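70 kDa protein (Xanthomonas sp., PDB 4B2N) cleaves rubber oxidatively as a processive dioxygenase that binds two heme c groups, and probably has electron-transfer activity. Local coordinates at residues A[429-432]-A[433-436]. Numbering follows the deposited sequence.
With HEC (heme c), chain C.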
# COMPACT_ATOMS: atom_id res chain seq x y z
N ASP A 429 -15.59 5.04 1.89
CA ASP A 429 -16.03 3.66 2.09
C ASP A 429 -15.51 3.11 3.40
O ASP A 429 -14.28 3.09 3.64
CB ASP A 429 -15.60 2.76 0.94
CG ASP A 429 -16.31 1.44 0.98
OD1 ASP A 429 -16.05 0.65 1.91
OD2 ASP A 429 -17.17 1.21 0.12
N PRO A 430 -16.42 2.65 4.24
CA PRO A 430 -15.97 2.26 5.58
C PRO A 430 -15.51 0.82 5.73
O PRO A 430 -15.17 0.45 6.84
CB PRO A 430 -17.22 2.40 6.42
CG PRO A 430 -18.32 2.05 5.45
CD PRO A 430 -17.91 2.60 4.11
N ARG A 431 -15.49 -0.01 4.68
CA ARG A 431 -15.24 -1.44 4.93
C ARG A 431 -13.82 -1.62 5.47
O ARG A 431 -13.59 -2.47 6.35
CB ARG A 431 -15.32 -2.34 3.70
CG ARG A 431 -16.66 -2.36 2.97
CD ARG A 431 -17.77 -2.76 3.97
NE ARG A 431 -19.03 -2.96 3.25
CZ ARG A 431 -20.14 -3.48 3.78
NH1 ARG A 431 -20.16 -3.90 5.04
NH2 ARG A 431 -21.24 -3.60 3.00
N ARG A 432 -12.88 -0.84 4.93
CA ARG A 432 -11.49 -1.04 5.29
C ARG A 432 -11.27 -0.72 6.80
O ARG A 432 -10.52 -1.38 7.48
CB ARG A 432 -10.59 -0.10 4.45
CG ARG A 432 -9.14 0.08 4.98
CD ARG A 432 -8.42 -1.29 5.05
NE ARG A 432 -7.06 -1.06 5.51
CZ ARG A 432 -6.73 -0.87 6.79
NH1 ARG A 432 -7.66 -1.02 7.75
NH2 ARG A 432 -5.46 -0.60 7.13
N MET A 433 -11.91 0.32 7.32
CA MET A 433 -11.67 0.67 8.70
C MET A 433 -12.14 -0.38 9.74
O MET A 433 -11.77 -0.31 10.92
CB MET A 433 -12.17 2.09 9.02
CG MET A 433 -13.64 2.17 9.28
SD MET A 433 -13.60 3.71 10.16
CE MET A 433 -13.20 3.21 11.83
N ARG A 434 -12.87 -1.40 9.29
CA ARG A 434 -13.24 -2.53 10.15
C ARG A 434 -12.23 -3.68 10.22
O ARG A 434 -12.41 -4.65 10.97
CB ARG A 434 -14.60 -3.11 9.68
CG ARG A 434 -15.57 -2.05 9.14
CD ARG A 434 -16.31 -1.34 10.24
NE ARG A 434 -17.26 -0.28 9.84
CZ ARG A 434 -18.30 -0.38 9.00
NH1 ARG A 434 -18.53 -1.49 8.30
NH2 ARG A 434 -19.08 0.67 8.80
N LEU A 435 -11.17 -3.61 9.43
CA LEU A 435 -10.21 -4.69 9.44
C LEU A 435 -9.81 -5.13 10.87
O LEU A 435 -9.86 -6.33 11.19
CB LEU A 435 -8.97 -4.30 8.63
CG LEU A 435 -7.77 -5.24 8.74
CD1 LEU A 435 -7.90 -6.43 7.81
CD2 LEU A 435 -6.50 -4.44 8.48
N MET A 436 -9.36 -4.22 11.71
CA MET A 436 -8.96 -4.78 13.01
C MET A 436 -9.82 -4.14 14.12
O MET A 436 -9.34 -3.85 15.20
CB MET A 436 -7.48 -4.55 13.22
CG MET A 436 -6.61 -5.51 12.40
SD MET A 436 -6.20 -7.01 13.25
CE MET A 436 -4.93 -6.51 14.43
FE HEC C . 2.48 -3.01 0.68
CHA HEC C . 0.83 -0.74 2.75
CHB HEC C . 5.56 -2.08 2.10
CHC HEC C . 4.13 -5.74 -0.82
CHD HEC C . -0.32 -3.51 -1.13
NA HEC C . 3.07 -1.79 2.08
C1A HEC C . 2.28 -0.79 2.72
C2A HEC C . 3.07 0.18 3.47
C3A HEC C . 4.44 -0.18 3.31
C4A HEC C . 4.40 -1.36 2.44
CMA HEC C . 5.65 0.56 3.85
CAA HEC C . 2.59 1.40 4.30
CBA HEC C . 2.30 2.51 3.29
CGA HEC C . 1.65 3.72 3.93
O1A HEC C . 0.68 3.61 4.75
O2A HEC C . 2.09 4.80 3.51
NB HEC C . 4.37 -3.78 0.75
C1B HEC C . 5.49 -3.25 1.27
C2B HEC C . 6.71 -4.02 1.07
C3B HEC C . 6.29 -5.09 0.24
C4B HEC C . 4.87 -4.82 0.04
CMB HEC C . 8.00 -3.63 1.66
CAB HEC C . 7.07 -6.27 -0.27
CBB HEC C . 7.57 -7.14 0.73
NC HEC C . 2.10 -4.38 -0.70
C1C HEC C . 2.78 -5.45 -1.24
C2C HEC C . 2.03 -6.16 -2.31
C3C HEC C . 0.71 -5.49 -2.35
C4C HEC C . 0.79 -4.42 -1.35
CMC HEC C . 2.57 -7.36 -3.07
CAC HEC C . -0.48 -5.80 -3.20
CBC HEC C . -0.80 -7.15 -3.40
ND HEC C . 0.59 -2.26 0.83
C1D HEC C . -0.41 -2.59 0.00
C2D HEC C . -1.63 -1.91 0.28
C3D HEC C . -1.29 -1.12 1.42
C4D HEC C . 0.11 -1.42 1.69
CMD HEC C . -2.96 -1.96 -0.39
CAD HEC C . -2.28 -0.30 2.19
CBD HEC C . -2.94 -1.45 3.05
CGD HEC C . -4.09 -0.88 3.85
O1D HEC C . -5.27 -1.07 3.49
O2D HEC C . -3.76 -0.13 4.83
O HOH W 1 -18.27 -4.01 7.14
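Two torsions bring Arg432 and Leu435 together: CG of Arg432 stands anti to its own amide nitrogen (chi1 164°), and CG of Leu435 does the same on its residue. The leucine thereby sets CD2 over one face of the Arg432 guanidinium, offset toward its rim, while Leu435 CB lies 3.6 Å from Arg432 NH1. The bend at chi2 of Arg432 carries the guanidinium to a propionate of heme c, whose carboxylate carbon lies in the guanidinium plane at its edge. Two nearly straight bonds close this side-on, bidentate pairing, from Arg432 NE to O1D of the heme at 2.7 Å and from Arg432 NH2 to O2D of the heme at 2.9 Å. With NH1 in a salt bridge to Asp303, all three nitrogens are engaged, which fixes the rotation of the group.

Three backbone bonds hold the turn. Leu435 N reaches Arg432 O at 3.0 Å and Arg434 N reaches Arg431 O at 3.2 Å, both from N of residue i+3 to O of residue i, and a weak one runs from Met433 N to Pro430 O. Pro430 and Arg434 lie side by side, Arg434 NH2 resting 3.5 Å from Pro430 CB. The like charges of Arg431 and Arg434 are bridged by a water that accepts from both NH1 atoms, weakly from Arg434. Asp429 OD1 accepts from Arg431 N at 2.9 Å, an Asx turn opening the coil. These successive turns lie in the loop between helices 423-426 and 439-446 and bring Arg432 to the propionate, in the binding site of heme c that also includes Thr286.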